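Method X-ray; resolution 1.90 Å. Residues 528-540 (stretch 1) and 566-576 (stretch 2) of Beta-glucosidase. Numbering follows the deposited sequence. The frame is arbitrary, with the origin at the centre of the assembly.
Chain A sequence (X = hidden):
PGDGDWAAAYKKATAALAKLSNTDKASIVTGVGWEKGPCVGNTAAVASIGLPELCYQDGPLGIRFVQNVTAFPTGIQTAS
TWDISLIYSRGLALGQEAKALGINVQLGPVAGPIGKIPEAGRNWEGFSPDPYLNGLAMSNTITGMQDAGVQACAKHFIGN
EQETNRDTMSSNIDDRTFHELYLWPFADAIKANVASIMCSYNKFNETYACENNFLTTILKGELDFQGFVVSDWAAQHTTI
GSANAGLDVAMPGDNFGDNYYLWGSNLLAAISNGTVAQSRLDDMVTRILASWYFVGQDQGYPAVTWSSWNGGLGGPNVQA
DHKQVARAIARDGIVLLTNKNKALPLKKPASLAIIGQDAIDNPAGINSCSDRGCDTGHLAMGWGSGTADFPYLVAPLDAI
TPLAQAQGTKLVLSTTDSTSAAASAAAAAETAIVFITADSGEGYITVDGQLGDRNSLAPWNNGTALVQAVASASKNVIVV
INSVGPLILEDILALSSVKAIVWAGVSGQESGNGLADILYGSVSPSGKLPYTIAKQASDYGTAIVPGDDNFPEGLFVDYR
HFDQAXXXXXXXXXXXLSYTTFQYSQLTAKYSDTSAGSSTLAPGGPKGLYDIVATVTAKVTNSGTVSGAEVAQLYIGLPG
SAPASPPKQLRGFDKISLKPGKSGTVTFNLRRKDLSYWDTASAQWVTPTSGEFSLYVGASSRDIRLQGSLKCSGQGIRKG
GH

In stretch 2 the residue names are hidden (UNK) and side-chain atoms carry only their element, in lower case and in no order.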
# COMPACT_ATOMS: atom_id res chain seq x y z
N LYS A 528 -4.42 7.87 11.40
CA LYS A 528 -3.09 8.13 12.04
C LYS A 528 -2.01 8.06 10.95
O LYS A 528 -2.09 7.23 9.99
CB LYS A 528 -2.76 7.03 13.12
CG LYS A 528 -3.79 6.89 14.24
CD LYS A 528 -3.72 8.06 15.21
CE LYS A 528 -4.35 7.64 16.53
NZ LYS A 528 -4.67 8.76 17.43
N LEU A 529 -0.96 8.87 11.07
CA LEU A 529 0.06 8.85 10.03
C LEU A 529 0.71 7.47 9.91
O LEU A 529 1.05 6.84 10.92
CB LEU A 529 1.13 9.84 10.34
CG LEU A 529 0.84 11.32 10.23
CD1 LEU A 529 2.07 12.06 10.68
CD2 LEU A 529 0.45 11.74 8.79
N PRO A 530 0.90 6.99 8.66
CA PRO A 530 1.60 5.75 8.41
C PRO A 530 3.06 5.95 8.06
O PRO A 530 3.73 5.02 7.71
CB PRO A 530 0.86 5.18 7.19
CG PRO A 530 0.54 6.39 6.35
CD PRO A 530 0.20 7.46 7.44
N TYR A 531 3.54 7.18 8.21
CA TYR A 531 4.94 7.56 8.05
C TYR A 531 5.23 8.79 8.90
O TYR A 531 4.34 9.34 9.53
CB TYR A 531 5.24 7.80 6.59
CG TYR A 531 4.16 8.60 5.87
CD1 TYR A 531 3.84 9.88 6.27
CD2 TYR A 531 3.47 8.06 4.76
CE1 TYR A 531 2.86 10.59 5.63
CE2 TYR A 531 2.49 8.78 4.13
CZ TYR A 531 2.19 10.05 4.58
OH TYR A 531 1.22 10.75 3.90
N THR A 532 6.50 9.12 9.01
CA THR A 532 6.91 10.25 9.83
C THR A 532 6.99 11.50 9.03
O THR A 532 7.47 11.45 7.88
CB THR A 532 8.30 9.98 10.45
OG1 THR A 532 8.27 8.83 11.25
CG2 THR A 532 8.82 11.14 11.32
N ILE A 533 6.52 12.63 9.62
CA ILE A 533 6.67 13.96 9.06
C ILE A 533 7.77 14.67 9.88
O ILE A 533 7.59 15.03 11.07
CB ILE A 533 5.36 14.77 9.05
CG1 ILE A 533 4.34 14.07 8.15
CG2 ILE A 533 5.57 16.24 8.63
CD1 ILE A 533 3.06 14.81 7.98
N ALA A 534 8.94 14.78 9.25
CA ALA A 534 10.14 15.37 9.87
C ALA A 534 10.10 16.90 9.81
O ALA A 534 9.29 17.53 9.06
CB ALA A 534 11.32 14.90 9.15
N LYS A 535 10.99 17.50 10.57
CA LYS A 535 11.17 18.95 10.55
C LYS A 535 12.09 19.42 9.41
O LYS A 535 11.97 20.58 8.97
CB LYS A 535 11.74 19.44 11.88
CG LYS A 535 10.89 19.11 13.08
CD LYS A 535 11.36 19.91 14.25
CE LYS A 535 10.85 19.32 15.53
NZ LYS A 535 11.54 20.14 16.60
N GLN A 536 12.94 18.54 8.94
CA GLN A 536 13.72 18.73 7.74
C GLN A 536 13.97 17.40 7.02
O GLN A 536 14.11 16.33 7.63
CB GLN A 536 15.07 19.38 8.07
CG GLN A 536 16.04 18.53 8.85
CD GLN A 536 17.16 19.32 9.56
OE1 GLN A 536 17.77 18.83 10.48
NE2 GLN A 536 17.43 20.47 9.13
N ALA A 537 14.13 17.47 5.70
CA ALA A 537 14.32 16.28 4.87
C ALA A 537 15.54 15.42 5.24
O ALA A 537 15.47 14.18 5.16
CB ALA A 537 14.34 16.68 3.35
N SER A 538 16.64 16.04 5.72
CA SER A 538 17.85 15.25 6.04
C SER A 538 17.67 14.32 7.27
O SER A 538 18.40 13.38 7.43
CB SER A 538 19.06 16.21 6.27
OG SER A 538 18.75 17.10 7.32
N ASP A 539 16.69 14.62 8.12
CA ASP A 539 16.32 13.81 9.27
C ASP A 539 15.88 12.37 8.91
O ASP A 539 15.99 11.49 9.75
CB ASP A 539 15.18 14.47 10.07
CG ASP A 539 15.66 15.73 10.89
OD1 ASP A 539 16.90 15.97 11.00
OD2 ASP A 539 14.76 16.41 11.43
N TYR A 540 15.34 12.14 7.71
CA TYR A 540 14.91 10.72 7.36
C TYR A 540 16.11 9.81 7.25
O TYR A 540 16.00 8.59 7.49
CB TYR A 540 14.07 10.62 6.07
CG TYR A 540 12.77 11.25 6.22
CD1 TYR A 540 11.69 10.53 6.72
CD2 TYR A 540 12.59 12.55 5.86
CE1 TYR A 540 10.47 11.13 6.85
CE2 TYR A 540 11.35 13.18 6.02
CZ TYR A 540 10.31 12.49 6.55
OH TYR A 540 9.09 13.08 6.73
N UNK A 566 17.51 9.63 18.14
CA UNK A 566 16.99 10.65 18.97
C UNK A 566 16.67 11.94 18.24
O UNK A 566 17.02 12.98 18.74
c UNK A 566 18.16 9.65 20.98
n UNK A 566 17.17 9.41 21.84
c UNK A 566 18.00 10.90 20.12
o UNK A 566 19.08 8.89 20.80
N UNK A 567 16.00 11.86 17.08
CA UNK A 567 15.61 13.03 16.31
C UNK A 567 14.14 13.24 16.55
O UNK A 567 13.37 12.29 16.38
c UNK A 567 15.87 12.83 14.79
c UNK A 567 17.77 12.14 13.16
c UNK A 567 15.27 14.02 14.04
c UNK A 567 17.35 12.69 14.51
N UNK A 568 13.74 14.44 16.98
CA UNK A 568 12.34 14.73 17.16
C UNK A 568 11.70 15.02 15.78
O UNK A 568 12.10 15.94 15.08
c UNK A 568 12.09 15.95 18.09
c UNK A 568 13.56 16.34 20.08
o UNK A 568 13.76 17.55 19.93
c UNK A 568 12.28 15.69 19.58
n UNK A 568 14.46 15.53 20.67
N UNK A 569 10.64 14.26 15.46
CA UNK A 569 9.97 14.55 14.22
C UNK A 569 9.05 15.69 14.50
O UNK A 569 8.85 16.03 15.69
c UNK A 569 9.10 12.46 15.24
c UNK A 569 10.11 13.08 16.17
c UNK A 569 9.18 13.23 13.94
N UNK A 570 8.38 16.21 13.47
CA UNK A 570 7.33 17.17 13.70
C UNK A 570 6.06 16.44 14.08
O UNK A 570 5.46 16.74 15.10
c UNK A 570 5.91 18.94 12.59
n UNK A 570 7.20 21.13 16.08
c UNK A 570 7.14 18.06 12.51
c UNK A 570 7.60 21.37 14.84
c UNK A 570 5.94 19.82 13.87
n UNK A 570 7.03 20.77 13.80
n UNK A 570 8.60 22.21 14.66
N UNK A 571 5.64 15.48 13.26
CA UNK A 571 4.53 14.59 13.60
C UNK A 571 5.05 13.16 13.39
O UNK A 571 5.54 12.83 12.29
c UNK A 571 2.36 16.80 13.95
c UNK A 571 2.87 16.31 12.77
c UNK A 571 2.90 17.11 11.64
c UNK A 571 2.42 18.42 11.71
c UNK A 571 3.35 14.87 12.70
c UNK A 571 1.94 18.93 12.91
c UNK A 571 1.89 18.15 14.03
N UNK A 572 5.02 12.37 14.47
CA UNK A 572 5.54 11.04 14.46
C UNK A 572 4.64 10.02 13.75
O UNK A 572 3.41 10.20 13.61
o UNK A 572 4.40 12.75 17.19
c UNK A 572 4.57 10.38 16.74
o UNK A 572 3.17 11.37 18.37
c UNK A 572 5.82 10.60 15.91
c UNK A 572 4.02 11.60 17.50
N UNK A 573 5.26 8.92 13.35
CA UNK A 573 4.52 7.74 12.92
C UNK A 573 3.46 7.40 13.96
O UNK A 573 3.77 7.36 15.14
c UNK A 573 4.86 5.25 12.35
c UNK A 573 3.91 3.13 13.01
c UNK A 573 5.50 6.59 12.72
c UNK A 573 3.69 2.78 11.67
c UNK A 573 4.61 4.89 11.00
c UNK A 573 4.02 3.67 10.67
c UNK A 573 4.47 4.37 13.35
N UNK A 574 2.24 7.17 13.49
CA UNK A 574 1.13 6.77 14.35
C UNK A 574 0.39 7.90 15.01
O UNK A 574 -0.57 7.69 15.74
N UNK A 575 0.83 9.13 14.71
CA UNK A 575 0.11 10.32 15.21
C UNK A 575 -1.16 10.71 14.46
O UNK A 575 -1.27 10.73 13.20
c UNK A 575 0.51 12.84 15.56
c UNK A 575 0.45 13.29 16.88
c UNK A 575 -0.44 15.36 16.13
o UNK A 575 -0.96 16.60 16.33
c UNK A 575 -0.38 14.92 14.85
c UNK A 575 -0.03 14.56 17.16
c UNK A 575 1.10 11.50 15.23
c UNK A 575 0.11 13.68 14.56
N UNK A 576 -2.15 11.13 15.23
CA UNK A 576 -3.33 11.74 14.64
C UNK A 576 -4.19 12.31 15.76
O UNK A 576 -4.25 11.70 16.81
O HOH W 1 -1.83 10.12 17.92
O HOH W 2 8.30 9.23 13.90
O HOH W 3 12.51 15.85 12.36
O HOH W 4 13.96 17.83 15.94
O HOH W 5 14.17 17.59 14.41

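Position 566 carries two side-chain carbons, the second bearing one oxygen and one nitrogen, a short carboxamide. It is Asn566, the first residue after a helix to leave helical phi/psi; its phi of 59° belongs to a Schellman motif, and it does not reach stretch 1.

Position 567 has four carbons, forked at the first, with one arm two carbons long. This is beta-branched isoleucine, Ile567. It points toward stretch 1, where its CG2 lies 3.6 Å from Asp539 OD2.

At 568 three carbons lead to one oxygen and one nitrogen, a carboxamide one carbon longer than that of Asn566, hence Gln568. Its backbone does more than its side chain: water 4 donates to Gln568 O (2.8 Å from the water oxygen), which also lies 3.6 Å from Lys535 CE.

Position 569 has three carbons closing a ring onto the backbone nitrogen, which only proline does. Pro569 CB packs 3.4 Å from Thr532 CG2.

Position 570 shows three carbons, a nitrogen, then a carbon carrying two more nitrogens: a guanidinium, so Arg570. Lys535 CD lies over one face of this group, 3.6 Å from Arg570 NH2. The contact is made by the aliphatic part of the lysine, although the like charges are also close, with Lys535 NZ 4.1 Å from Arg570 NH2. Arg570 N donates to Ile533 O at 2.8 Å.

Position 571 has one carbon followed by a six-carbon ring without a hydroxyl, identifying Phe571. Its CB meets Leu529 CD1 at 3.7 Å, and its CD2 lies 4.1 Å from Ile533 CG2, which approaches the ring obliquely.

At 572 there are three carbons, the third bearing two oxygens, a carboxylate on a two-methylene arm: Glu572. Its CB points away from stretch 1, but its backbone oxygen lies 3.7 Å from Leu529 CD1.

Position 573 again has one carbon and a bare six-carbon ring, so Phe573. Leu529 O sits over one ring face, while Pro530 O lies at the edge, 3.3 Å from Phe573 CE1. Water 2 links the two stretches by donating to Thr532 OG1 and accepting from Phe573 N.

Position 574 has no side-chain atoms and is Gly574. Its phi of 85° favours glycine in the type II turn from Glu572 to position 575.

Position 575 has one carbon and a six-carbon ring bearing an oxygen, a phenol: Tyr575. Its CB points away, leaving its backbone oxygen to face Lys528 and Leu529.

Position 576 also lacks side-chain atoms. In Gly576 an ideal CB would lie 3.0 Å from Lys528 CD, a tight approach.

Backbone pairing holds the contact together. Ile533 and Phe571 form a single antiparallel bridge, N to O at 2.9 Å from Ile533 to Phe571 and 3.0 Å in return. Within the turn, Leu529 N donates to Tyr575 O (2.8 Å) and Gly574 N to Leu529 O (2.9 Å), while just past it Lys528 NZ donates to Gly576 O (3.0 Å). Apolar packing by Leu529, Ile533 and Phe571 accompanies these bonds, and 867 Å² is buried in all.

Stretch 2 566-576: NIQPRFEFGYG
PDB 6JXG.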